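Long-range contacts in extracellular serine protease (Aeromonas sobria, PDB 3WQB), which cleaves peptide bonds that follow Lys-Lys or Lys-Arg pairs, as a calcium-binding, furin-like secreted serine endopeptidase and probable virulence factor: residues 181-186 against 221-226; 229-234 against 560-565; 235-240 against 505-510; 483-488 against 553-558; 513-518 against 572-577. The protein carries 1 engineered substitution. All coordinates share one frame; numbering follows the deposited sequence.

Interaction 1 (181-186 against 221-226)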
# COMPACT_ATOMS: atom_id res chain seq x y z
N SER A 181 3.79 0.22 8.89
CA SER A 181 3.05 0.98 9.90
C SER A 181 4.03 1.85 10.66
O SER A 181 5.16 1.43 10.91
CB SER A 181 2.30 0.04 10.84
OG SER A 181 1.31 -0.69 10.12
N VAL A 182 3.60 3.05 11.02
CA VAL A 182 4.49 4.02 11.67
C VAL A 182 3.80 4.69 12.83
O VAL A 182 2.57 4.88 12.81
CB VAL A 182 5.00 5.10 10.67
CG1 VAL A 182 5.86 4.48 9.58
CG2 VAL A 182 3.85 5.90 10.06
N VAL A 183 4.59 5.07 13.83
CA VAL A 183 4.11 5.93 14.92
C VAL A 183 4.77 7.31 14.90
O VAL A 183 4.39 8.20 15.66
CB VAL A 183 4.26 5.27 16.32
CG1 VAL A 183 3.42 4.00 16.40
CG2 VAL A 183 5.72 4.96 16.63
N ASP A 184 5.77 7.47 14.03
CA ASP A 184 6.40 8.77 13.81
C ASP A 184 6.44 9.04 12.32
O ASP A 184 6.67 8.13 11.53
CB ASP A 184 7.81 8.80 14.41
CG ASP A 184 7.80 8.84 15.93
OD1 ASP A 184 8.10 7.79 16.53
OD2 ASP A 184 7.48 9.90 16.52
N PRO A 185 6.21 10.30 11.94
CA PRO A 185 6.13 10.64 10.53
C PRO A 185 7.48 10.48 9.84
O PRO A 185 8.53 10.65 10.46
CB PRO A 185 5.71 12.11 10.54
CG PRO A 185 6.25 12.63 11.83
CD PRO A 185 6.08 11.50 12.80
N ARG A 186 7.43 10.13 8.56
CA ARG A 186 8.65 10.05 7.78
C ARG A 186 8.62 10.96 6.58
O ARG A 186 7.57 11.20 6.00
CB ARG A 186 8.90 8.61 7.34
CG ARG A 186 9.49 7.77 8.45
CD ARG A 186 9.58 6.33 8.04
NE ARG A 186 9.91 5.48 9.17
CZ ARG A 186 10.87 4.56 9.16
NH1 ARG A 186 11.62 4.37 8.08
NH2 ARG A 186 11.09 3.84 10.25
N ASN A 221 -8.00 -0.36 12.97
CA ASN A 221 -8.13 -0.47 14.42
C ASN A 221 -6.80 -0.66 15.16
O ASN A 221 -6.62 -0.12 16.26
CB ASN A 221 -9.08 -1.63 14.76
CG ASN A 221 -10.45 -1.45 14.14
OD1 ASN A 221 -10.91 -2.28 13.34
ND2 ASN A 221 -11.12 -0.37 14.49
N LYS A 222 -5.89 -1.42 14.57
CA LYS A 222 -4.64 -1.75 15.25
C LYS A 222 -3.48 -1.78 14.27
O LYS A 222 -3.66 -2.10 13.09
CB LYS A 222 -4.74 -3.09 16.00
CG LYS A 222 -4.90 -4.33 15.14
CD LYS A 222 -5.04 -5.57 16.01
CE LYS A 222 -5.04 -6.86 15.19
NZ LYS A 222 -5.26 -8.03 16.07
N ILE A 223 -2.30 -1.44 14.77
CA ILE A 223 -1.07 -1.60 14.01
C ILE A 223 -0.07 -2.41 14.82
O ILE A 223 -0.14 -2.46 16.06
CB ILE A 223 -0.45 -0.25 13.57
CG1 ILE A 223 -0.12 0.65 14.77
CG2 ILE A 223 -1.38 0.45 12.57
CD1 ILE A 223 0.95 1.69 14.48
N ALA A 224 0.83 -3.07 14.11
CA ALA A 224 1.91 -3.82 14.71
C ALA A 224 3.22 -3.25 14.19
O ALA A 224 3.36 -2.97 13.00
CB ALA A 224 1.80 -5.30 14.37
N ALA A 225 4.16 -3.08 15.10
CA ALA A 225 5.44 -2.48 14.79
C ALA A 225 6.47 -2.92 15.81
O ALA A 225 6.27 -2.74 17.02
CB ALA A 225 5.32 -0.95 14.78
N GLY A 226 7.55 -3.52 15.32
CA GLY A 226 8.69 -3.94 16.14
C GLY A 226 8.31 -4.74 17.38
O GLY A 226 8.78 -4.45 18.48
O HOH W 1 0.58 -3.04 11.25
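Ile223, on the outermost strand 222-225 of a four-stranded antiparallel sheet, packs against Ser181 and Val183 of the loop that leads from strand 173-179 to helix 191-205, so a sheet edge is tied to a connection of the subtilisin-type parallel core. The two branches of Ile223 serve different neighbours. CG1 stands between the backbone N and the carbonyl carbon (chi1 60°), and the branch ends in CD1, which meets Val183 CG1 at 3.9 Å and lies equally far from Val182 O. The Val183 and Ile223 side chains cross obliquely. The other branch, CG2, touches Ser181 OG at 3.8 Å, while Ser181 CB is 3.9 Å from the carbonyl oxygen Ala224 O. Polar linkage across the gap is carried by one water, which donates to Ser181 OG (2.7 Å) and accepts from Ala224 N (2.9 Å). Ser181 OG is also hydrogen-bonded to Glu242 OE1. Leu230 of strand 228-233 and Ser509 flank the same patch, Leu230 touching Val183 and Ser509 touching Ile223. A second protein chain of the assembly reaches the place too: one of its polar side chains bonds to Ala224 O and another polar contact is made to Ser181 N. The chemistry therefore divides in two. Direct contact is van der Waals, Ile223 CD1 on Val183 and Ile223 CG2 on the serine side chain, whereas the serine hydroxyl is bonded to Glu242 and also accepts from the water that Ala224 N donates to.

Interaction 2 (229-234 against 560-565)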
# COMPACT_ATOMS: atom_id res chain seq x y z
N VAL A 229 1.95 -4.33 19.52
CA VAL A 229 0.68 -4.02 18.88
C VAL A 229 0.06 -2.83 19.60
O VAL A 229 -0.01 -2.81 20.84
CB VAL A 229 -0.30 -5.23 18.88
CG1 VAL A 229 -1.58 -4.89 18.12
CG2 VAL A 229 0.34 -6.47 18.27
N LEU A 230 -0.37 -1.84 18.83
CA LEU A 230 -1.00 -0.63 19.36
C LEU A 230 -2.42 -0.49 18.85
O LEU A 230 -2.69 -0.73 17.68
CB LEU A 230 -0.22 0.63 18.98
CG LEU A 230 1.25 0.76 19.38
CD1 LEU A 230 2.14 0.08 18.34
CD2 LEU A 230 1.60 2.25 19.51
N ASN A 231 -3.32 -0.06 19.73
CA ASN A 231 -4.68 0.30 19.35
C ASN A 231 -5.21 1.32 20.35
O ASN A 231 -4.78 1.34 21.50
CB ASN A 231 -5.60 -0.94 19.33
CG ASN A 231 -5.87 -1.50 20.72
OD1 ASN A 231 -5.04 -2.20 21.29
ND2 ASN A 231 -7.04 -1.20 21.26
N ARG A 232 -6.14 2.16 19.90
CA ARG A 232 -6.78 3.12 20.78
C ARG A 232 -7.77 2.41 21.67
O ARG A 232 -8.46 1.49 21.25
CB ARG A 232 -7.49 4.22 19.98
CG ARG A 232 -6.53 5.05 19.15
CD ARG A 232 -7.14 6.35 18.66
NE ARG A 232 -6.11 7.22 18.09
CZ ARG A 232 -5.27 7.96 18.82
NH1 ARG A 232 -5.37 7.95 20.15
NH2 ARG A 232 -4.35 8.72 18.25
N THR A 233 -7.82 2.84 22.92
CA THR A 233 -8.86 2.40 23.83
C THR A 233 -9.80 3.59 24.02
O THR A 233 -9.43 4.73 23.73
CB THR A 233 -8.29 1.89 25.16
OG1 THR A 233 -9.37 1.44 26.00
CG2 THR A 233 -7.49 2.95 25.89
N GLY A 234 -11.02 3.32 24.45
CA GLY A 234 -11.97 4.39 24.69
C GLY A 234 -13.03 4.46 23.62
O GLY A 234 -13.18 3.54 22.81
N GLN A 560 -6.02 7.61 25.35
CA GLN A 560 -5.19 6.50 25.75
C GLN A 560 -5.05 5.46 24.64
O GLN A 560 -5.98 5.23 23.86
CB GLN A 560 -5.73 5.86 27.02
CG GLN A 560 -5.59 6.73 28.27
CD GLN A 560 -6.06 6.00 29.49
OE1 GLN A 560 -6.85 5.07 29.39
NE2 GLN A 560 -5.59 6.41 30.66
N VAL A 561 -3.88 4.85 24.61
CA VAL A 561 -3.53 3.86 23.61
C VAL A 561 -3.00 2.63 24.34
O VAL A 561 -2.16 2.76 25.23
CB VAL A 561 -2.46 4.42 22.64
CG1 VAL A 561 -2.01 3.36 21.64
CG2 VAL A 561 -2.99 5.66 21.91
N SER A 562 -3.50 1.47 23.96
CA SER A 562 -3.07 0.20 24.52
C SER A 562 -1.83 -0.28 23.76
O SER A 562 -1.83 -0.34 22.51
CB SER A 562 -4.19 -0.85 24.43
OG SER A 562 -5.42 -0.36 24.97
N LEU A 563 -0.79 -0.61 24.51
CA LEU A 563 0.46 -1.14 23.98
C LEU A 563 0.62 -2.59 24.42
O LEU A 563 0.65 -2.87 25.63
CB LEU A 563 1.66 -0.32 24.47
CG LEU A 563 1.63 1.20 24.41
CD1 LEU A 563 2.73 1.77 25.28
CD2 LEU A 563 1.80 1.65 22.98
N LEU A 564 0.72 -3.50 23.46
CA LEU A 564 0.94 -4.92 23.76
C LEU A 564 2.34 -5.33 23.35
O LEU A 564 2.70 -5.23 22.18
CB LEU A 564 -0.09 -5.79 23.03
CG LEU A 564 0.10 -7.32 23.02
CD1 LEU A 564 -0.08 -7.89 24.43
CD2 LEU A 564 -0.88 -7.97 22.06
N ASN A 565 3.12 -5.80 24.32
CA ASN A 565 4.39 -6.45 24.03
C ASN A 565 4.07 -7.89 23.59
O ASN A 565 3.59 -8.69 24.39
CB ASN A 565 5.26 -6.44 25.29
CG ASN A 565 6.66 -6.98 25.06
OD1 ASN A 565 6.83 -8.07 24.51
ND2 ASN A 565 7.66 -6.23 25.49
O HOH W 2 -7.22 6.89 22.03
O HOH W 3 -8.83 7.24 24.98
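Val229 faces Leu564 and Asn231 faces Ser562 as hydrogen-bonded pairs of an antiparallel sheet in which a strand of the subtilase region runs beside a strand of the P-domain region. Both pairs use their backbone atoms reciprocally. Val229 N donates to Leu564 O (2.9 Å) and Leu564 N returns to Val229 O (2.8 Å). Ser562 N meets Asn231 O at 2.8 Å, while the return bond from Asn231 N to Ser562 O is longer, 3.2 Å. Ser562 O also takes a CA-H contact from Leu230. At the end of the ladder Thr233 N still bonds to Gln560 O, and a water links the same two residues, accepting a hydrogen bond from Gln560 N and donating one to Thr233 O. On the face carrying Leu230, Arg232, Val561 and Leu563, the two leucines lie side by side, with their CD2 atoms 3.5 Å apart. Arg232 spends all its donor nitrogens: NE on Phe507 O, NH2 on Asn508 O, and NH1 in a salt bridge with Glu576. NH1 also bonds, at 2.8 Å, to a water in the guanidinium plane, and that water donates to Gln560 O.

Interaction 3 (235-240 against 505-510)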
# COMPACT_ATOMS: atom_id res chain seq x y z
N ASN A 235 -13.76 5.57 23.62
CA ASN A 235 -14.90 5.75 22.74
C ASN A 235 -14.75 6.92 21.79
O ASN A 235 -15.65 7.75 21.64
CB ASN A 235 -16.18 5.87 23.57
CG ASN A 235 -16.57 4.57 24.26
OD1 ASN A 235 -16.22 3.47 23.81
ND2 ASN A 235 -17.30 4.69 25.37
N GLY A 236 -13.60 6.97 21.12
CA GLY A 236 -13.33 8.01 20.14
C GLY A 236 -14.10 7.80 18.85
O GLY A 236 -14.68 6.73 18.62
N PRO A 237 -14.10 8.81 17.97
CA PRO A 237 -14.75 8.71 16.67
C PRO A 237 -14.15 7.59 15.84
O PRO A 237 -12.97 7.26 15.99
CB PRO A 237 -14.47 10.06 16.03
CG PRO A 237 -14.17 10.97 17.15
CD PRO A 237 -13.51 10.14 18.19
N LYS A 238 -14.97 7.02 14.96
CA LYS A 238 -14.56 5.86 14.16
C LYS A 238 -13.72 6.26 12.94
O LYS A 238 -14.09 6.03 11.79
CB LYS A 238 -15.78 5.02 13.77
CG LYS A 238 -16.51 4.43 14.97
CD LYS A 238 -17.81 3.75 14.56
CE LYS A 238 -18.53 3.15 15.76
NZ LYS A 238 -17.86 1.93 16.28
N LEU A 239 -12.58 6.88 13.23
CA LEU A 239 -11.58 7.24 12.24
C LEU A 239 -10.50 6.16 12.21
O LEU A 239 -10.21 5.56 13.24
CB LEU A 239 -10.95 8.57 12.62
CG LEU A 239 -11.90 9.77 12.55
CD1 LEU A 239 -11.26 11.02 13.11
CD2 LEU A 239 -12.36 10.02 11.12
N PRO A 240 -9.88 5.93 11.04
CA PRO A 240 -8.85 4.90 11.00
C PRO A 240 -7.67 5.25 11.90
O PRO A 240 -7.26 6.41 12.00
CB PRO A 240 -8.41 4.93 9.53
CG PRO A 240 -8.72 6.33 9.08
CD PRO A 240 -10.03 6.62 9.75
N SER A 505 -6.53 12.32 8.25
CA SER A 505 -7.58 12.31 9.24
C SER A 505 -6.94 12.29 10.63
O SER A 505 -5.87 11.72 10.82
CB SER A 505 -8.48 11.10 9.01
OG SER A 505 -7.72 9.90 8.90
N PRO A 506 -7.59 12.92 11.62
CA PRO A 506 -7.01 12.99 12.96
C PRO A 506 -7.15 11.67 13.73
O PRO A 506 -7.87 10.76 13.31
CB PRO A 506 -7.81 14.11 13.64
CG PRO A 506 -9.13 14.09 12.94
CD PRO A 506 -8.84 13.70 11.51
N PHE A 507 -6.44 11.58 14.86
CA PHE A 507 -6.52 10.42 15.77
C PHE A 507 -5.93 9.18 15.11
O PHE A 507 -6.29 8.04 15.40
CB PHE A 507 -7.94 10.18 16.31
CG PHE A 507 -8.62 11.44 16.78
CD1 PHE A 507 -7.90 12.45 17.43
CD2 PHE A 507 -9.98 11.63 16.58
CE1 PHE A 507 -8.53 13.62 17.85
CE2 PHE A 507 -10.62 12.80 17.00
CZ PHE A 507 -9.89 13.79 17.64
N ASN A 508 -4.99 9.45 14.21
CA ASN A 508 -4.20 8.42 13.57
C ASN A 508 -3.11 7.89 14.49
O ASN A 508 -3.05 8.25 15.68
CB ASN A 508 -3.60 8.98 12.29
CG ASN A 508 -2.82 10.23 12.56
OD1 ASN A 508 -1.77 10.19 13.20
ND2 ASN A 508 -3.34 11.37 12.09
N SER A 509 -2.26 7.02 13.95
CA SER A 509 -1.27 6.30 14.74
C SER A 509 0.05 7.04 14.98
O SER A 509 1.00 6.43 15.48
CB SER A 509 -1.01 4.92 14.13
OG SER A 509 -0.28 5.04 12.91
N LEU A 510 0.12 8.32 14.63
CA LEU A 510 1.33 9.11 14.90
C LEU A 510 1.48 9.49 16.37
O LEU A 510 1.63 10.66 16.71
CB LEU A 510 1.41 10.35 13.99
CG LEU A 510 1.48 10.08 12.49
CD1 LEU A 510 1.46 11.38 11.72
CD2 LEU A 510 2.73 9.26 12.16
O HOH W 4 -8.74 6.69 15.35
O HOH W 5 -7.43 8.92 11.29
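Leu239 and Phe507 both hold CG anti to their carbonyl carbons (chi1 -66° and -46°), and with the leucine's CD1 further extended (chi2 173°) this methyl lands 3.7 Å from Phe507 CD2. The contact joins two loops, 235-240 of the subtilase region and 505-510 of the P-domain region, each shaped by a turn: an inverse gamma turn centred on Lys238, and an Asx turn in which Asn508 OD1 accepts from Leu510 N. Leu239 CD1 also touches Pro506, 3.7 Å from its CG and 3.4 Å from its O. Farther along the phenyl ring, Pro237 CG reaches CE2 at 4.0 Å. Val381 of strand 379-384 touches both Leu239 and Phe507. Buried backbone oxygens are served by two waters. One donates to Leu239 O and Phe507 O; the other donates to Pro240 O and Pro506 O and accepts from Ser505 OG at 2.6 Å. Ser505 OG has a further partner in Asn243 ND2. Asn508 ND2 closes the second loop on itself by a bond to Ser505 O, in the amide plane. Within that loop, Pro506 CB sits over the centre of the Phe507 ring, 4.1 Å above its plane.

Interaction 4 (483-488 against 553-558). With CA (calcium ion), chain D.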
# COMPACT_ATOMS: atom_id res chain seq x y z
N HIS A 483 4.19 20.61 16.00
CA HIS A 483 3.04 20.40 16.87
C HIS A 483 3.34 19.27 17.83
O HIS A 483 3.87 18.23 17.44
CB HIS A 483 1.78 20.07 16.06
CG HIS A 483 0.52 20.11 16.85
ND1 HIS A 483 0.12 19.09 17.68
CD2 HIS A 483 -0.45 21.05 16.93
CE1 HIS A 483 -1.02 19.40 18.26
NE2 HIS A 483 -1.40 20.59 17.81
N GLN A 484 3.01 19.49 19.10
CA GLN A 484 3.38 18.57 20.18
C GLN A 484 2.52 17.30 20.30
O GLN A 484 2.90 16.37 21.02
CB GLN A 484 3.40 19.30 21.52
CG GLN A 484 4.45 20.39 21.65
CD GLN A 484 4.19 21.28 22.86
OE1 GLN A 484 3.04 21.60 23.17
NE2 GLN A 484 5.26 21.67 23.53
N ARG A 485 1.37 17.27 19.64
CA ARG A 485 0.51 16.07 19.63
C ARG A 485 -0.08 15.85 18.24
O ARG A 485 -1.24 16.16 17.96
CB ARG A 485 -0.56 16.14 20.72
CG ARG A 485 -1.35 14.85 20.86
CD ARG A 485 -2.17 14.78 22.14
NE ARG A 485 -3.36 15.61 22.07
CZ ARG A 485 -4.47 15.39 22.77
NH1 ARG A 485 -4.55 14.37 23.63
NH2 ARG A 485 -5.52 16.20 22.60
N LEU A 486 0.74 15.28 17.36
CA LEU A 486 0.41 15.18 15.94
C LEU A 486 -0.98 14.64 15.58
O LEU A 486 -1.60 15.16 14.66
CB LEU A 486 1.49 14.41 15.17
CG LEU A 486 2.81 15.15 14.96
CD1 LEU A 486 3.89 14.19 14.50
CD2 LEU A 486 2.66 16.32 13.98
N PRO A 487 -1.48 13.61 16.30
CA PRO A 487 -2.79 13.09 15.91
C PRO A 487 -3.96 14.05 16.15
O PRO A 487 -5.06 13.76 15.71
CB PRO A 487 -2.93 11.80 16.74
CG PRO A 487 -1.52 11.40 17.01
CD PRO A 487 -0.82 12.70 17.26
N ASP A 488 -3.71 15.20 16.78
CA ASP A 488 -4.74 16.24 16.87
C ASP A 488 -5.04 16.89 15.52
O ASP A 488 -6.05 17.57 15.39
CB ASP A 488 -4.33 17.33 17.86
CG ASP A 488 -4.44 16.89 19.31
OD1 ASP A 488 -4.90 15.75 19.56
OD2 ASP A 488 -4.07 17.69 20.19
N ASP A 553 -6.08 21.84 14.62
CA ASP A 553 -5.98 21.03 15.83
C ASP A 553 -7.40 20.87 16.37
O ASP A 553 -8.05 21.85 16.72
CB ASP A 553 -5.04 21.73 16.83
CG ASP A 553 -4.95 21.03 18.19
OD1 ASP A 553 -5.90 20.36 18.64
OD2 ASP A 553 -3.90 21.17 18.84
N VAL A 554 -7.88 19.63 16.39
CA VAL A 554 -9.29 19.36 16.66
C VAL A 554 -9.54 18.61 17.97
O VAL A 554 -10.57 17.94 18.12
CB VAL A 554 -9.98 18.59 15.48
CG1 VAL A 554 -9.93 19.41 14.19
CG2 VAL A 554 -9.37 17.19 15.29
N ALA A 555 -8.60 18.69 18.91
CA ALA A 555 -8.77 17.99 20.18
C ALA A 555 -7.93 18.56 21.30
O ALA A 555 -6.74 18.86 21.11
CB ALA A 555 -8.46 16.51 20.02
N ASN A 556 -8.53 18.68 22.48
CA ASN A 556 -7.76 19.00 23.68
C ASN A 556 -7.93 17.97 24.80
O ASN A 556 -7.31 18.09 25.86
CB ASN A 556 -8.03 20.42 24.18
CG ASN A 556 -9.49 20.67 24.52
OD1 ASN A 556 -10.34 19.79 24.40
ND2 ASN A 556 -9.78 21.89 24.94
N GLY A 557 -8.75 16.95 24.56
CA GLY A 557 -8.96 15.90 25.56
C GLY A 557 -7.81 14.92 25.55
O GLY A 557 -7.15 14.73 24.52
N THR A 558 -7.55 14.27 26.69
CA THR A 558 -6.57 13.19 26.74
C THR A 558 -7.07 11.97 25.97
O THR A 558 -8.27 11.76 25.82
CB THR A 558 -6.23 12.76 28.19
OG1 THR A 558 -7.41 12.26 28.82
CG2 THR A 558 -5.68 13.95 28.97
CA CA D . -4.67 19.87 20.81
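His483 and Asp553 meet through the edge of the imidazole: NE2 donates to Asp553 OD2 at 2.8 Å, in the ring plane but from above the carboxylate plane, the two planes being 60° apart. The other ring nitrogen, ND1, accepts from Arg485 N. The guanidinium of Arg485 likewise works by its edges. NH1 and NH2 both point end-on at Gly557 O (2.8 Å and 2.9 Å), from the same face of that carbonyl, and NH2 has a weak bond to Ala555 O. Side-on, NE and NH2 both grip Asp488 OD2, NE as a 2.9 Å salt bridge. A bend at chi3 (76°) sets NE up for this. That same OD2 binds the calcium ion at 2.3 Å, as does Ala555 O, while Asp553 is bidentate with OD1 and OD2 both at 2.5 Å. Asp454, Asn578 and Asn579 complete the site, the third calcium site of the protein and the one in its P-domain. The 553-558 loop, which supplies Asp553 and Ala555, is shaped by an Asx turn, Asp553 OD1 accepting from Ala555 N, and Val554 N to Asp488 O, 2.9 Å, joins the two loops. Asp488 OD1 forms a salt bridge with Arg559. Second-shell bonds, with the metal bonds, thus restrain how both carboxylates turn, and Arg485 and Arg559 behind Asp488 would be expected to offset part of the negative charge round the metal.

Interaction 5 (513-518 against 572-577)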
# COMPACT_ATOMS: atom_id res chain seq x y z
N GLN A 513 5.32 10.68 19.65
CA GLN A 513 5.78 11.72 20.57
C GLN A 513 5.47 11.33 22.01
O GLN A 513 6.31 11.51 22.90
CB GLN A 513 5.16 13.07 20.24
CG GLN A 513 5.56 13.60 18.88
CD GLN A 513 4.63 14.70 18.40
OE1 GLN A 513 3.41 14.53 18.34
NE2 GLN A 513 5.21 15.84 18.06
N SER A 514 4.28 10.78 22.23
CA SER A 514 3.89 10.27 23.54
C SER A 514 4.70 9.04 23.93
O SER A 514 5.13 8.91 25.09
CB SER A 514 2.39 9.97 23.58
OG SER A 514 1.64 11.17 23.44
N LEU A 515 4.94 8.15 22.97
CA LEU A 515 5.72 6.95 23.23
C LEU A 515 7.14 7.31 23.63
O LEU A 515 7.69 6.75 24.58
CB LEU A 515 5.69 6.00 22.03
CG LEU A 515 6.29 4.61 22.23
CD1 LEU A 515 5.55 3.82 23.32
CD2 LEU A 515 6.28 3.86 20.92
N ASP A 516 7.74 8.25 22.90
CA ASP A 516 9.08 8.75 23.21
C ASP A 516 9.17 9.33 24.61
O ASP A 516 10.11 9.03 25.35
CB ASP A 516 9.54 9.79 22.18
CG ASP A 516 10.19 9.17 20.96
OD1 ASP A 516 10.13 7.93 20.79
OD2 ASP A 516 10.76 9.93 20.16
N GLN A 517 8.18 10.14 24.99
CA GLN A 517 8.14 10.74 26.32
C GLN A 517 8.08 9.68 27.43
O GLN A 517 8.82 9.76 28.41
CB GLN A 517 6.99 11.74 26.44
CG GLN A 517 6.96 12.54 27.75
CD GLN A 517 8.26 13.29 28.02
OE1 GLN A 517 8.87 13.12 29.08
NE2 GLN A 517 8.69 14.12 27.07
N GLN A 518 7.21 8.69 27.25
CA GLN A 518 7.07 7.58 28.20
C GLN A 518 8.33 6.71 28.29
O GLN A 518 8.82 6.44 29.38
CB GLN A 518 5.85 6.72 27.85
CG GLN A 518 5.72 5.45 28.69
CD GLN A 518 4.54 4.59 28.28
OE1 GLN A 518 3.40 4.83 28.70
NE2 GLN A 518 4.80 3.58 27.45
N THR A 572 0.67 -2.18 28.34
CA THR A 572 0.95 -0.86 28.90
C THR A 572 -0.13 0.10 28.38
O THR A 572 -0.72 -0.14 27.32
CB THR A 572 2.34 -0.32 28.44
OG1 THR A 572 3.34 -1.33 28.59
CG2 THR A 572 2.76 0.91 29.25
N THR A 573 -0.39 1.16 29.12
CA THR A 573 -1.20 2.26 28.59
C THR A 573 -0.31 3.45 28.27
O THR A 573 0.56 3.83 29.05
CB THR A 573 -2.35 2.65 29.55
OG1 THR A 573 -3.32 1.60 29.58
CG2 THR A 573 -3.04 3.94 29.07
N LEU A 574 -0.51 4.00 27.08
CA LEU A 574 0.16 5.22 26.66
C LEU A 574 -0.88 6.32 26.69
O LEU A 574 -1.96 6.18 26.14
CB LEU A 574 0.73 5.04 25.25
CG LEU A 574 1.51 6.19 24.61
CD1 LEU A 574 2.79 6.48 25.37
CD2 LEU A 574 1.79 5.87 23.15
N THR A 575 -0.55 7.42 27.37
CA THR A 575 -1.44 8.58 27.42
C THR A 575 -0.89 9.65 26.49
O THR A 575 0.29 10.00 26.55
CB THR A 575 -1.60 9.12 28.85
OG1 THR A 575 -2.06 8.06 29.70
CG2 THR A 575 -2.60 10.27 28.90
N GLU A 576 -1.76 10.14 25.61
CA GLU A 576 -1.43 11.28 24.77
C GLU A 576 -1.87 12.54 25.48
O GLU A 576 -3.07 12.79 25.62
CB GLU A 576 -2.16 11.22 23.43
CG GLU A 576 -1.77 10.12 22.48
CD GLU A 576 -2.35 10.39 21.12
OE1 GLU A 576 -1.80 11.27 20.42
OE2 GLU A 576 -3.36 9.76 20.76
N ARG A 577 -0.89 13.32 25.92
CA ARG A 577 -1.17 14.58 26.61
C ARG A 577 -1.35 15.69 25.58
O ARG A 577 -0.58 15.79 24.62
CB ARG A 577 -0.04 14.91 27.58
CG ARG A 577 0.37 13.75 28.47
CD ARG A 577 -0.36 13.77 29.80
NE ARG A 577 -0.34 12.46 30.46
CZ ARG A 577 0.69 11.97 31.15
NH1 ARG A 577 1.82 12.66 31.28
NH2 ARG A 577 0.60 10.77 31.71
O HOH W 6 0.85 11.73 20.96
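Leu574, Ser514 and Gln518 carry most of this packing of helix 512-520 on the outermost strand 571-576 of the P-domain end of an antiparallel sheet. Leu574 has the most surface buried here. Its CG is anti to the backbone N (chi1 -179°), and CD1 reaches the helix backbone, 3.4 Å from Ser514 O and 3.6 Å from Leu515 N. Its CD2 faces Leu515 CB at 4.1 Å. One helical turn after Ser514, Gln518 lies across the same methyl: both its CB and its CD are 3.9 Å from Leu574 CD1. Its amide end extends to Thr572, which it meets tip to tip. Ser514 looks the other way along the strand. Its OG rests 3.3 Å from Glu576 CA, with Ser514 CB near Thr575 O, and a water bonded to both Ser514 OG and Glu576 OE1, 2.7 Å from each, carries the polar link. Glu576 OE2 is engaged elsewhere, in salt bridges with Arg232 and Arg559. Leu574 thus fills the middle of the contact, and the hydroxyl and carboxylate share a water at one end. The helix and strand axes approach to 8.0 Å with 117° between their directions. Leu563 of strand 559-565, next in the sheet, touches Leu574, Leu515 and Gln518, so the helix lies over two adjacent strands, while Leu515 also packs on an apolar side chain of a second protein chain.

Interactions 1, 2 and 5 share one four-stranded antiparallel sheet, ordered 222-225, 228-233, 559-565, 571-576: half from the subtilase region, half from the P-domain region. Interaction 2 is its central seam, about 12 Å from interaction 1 and 10 Å from interaction 5, centre to centre. Interaction 3, about 12 Å from interaction 2, adds a loop-to-loop contact between the same two regions. Interaction 4, about 11 Å from interaction 3, supplies half the ligand residues of the P-domain calcium site. Along the chain, interaction 1 precedes the rest, interactions 3 and 4 are nested within the loop closed by interaction 2, and interaction 5 crosses it. The calcium-bound loops therefore adjoin the interface uniting protease and P-domain.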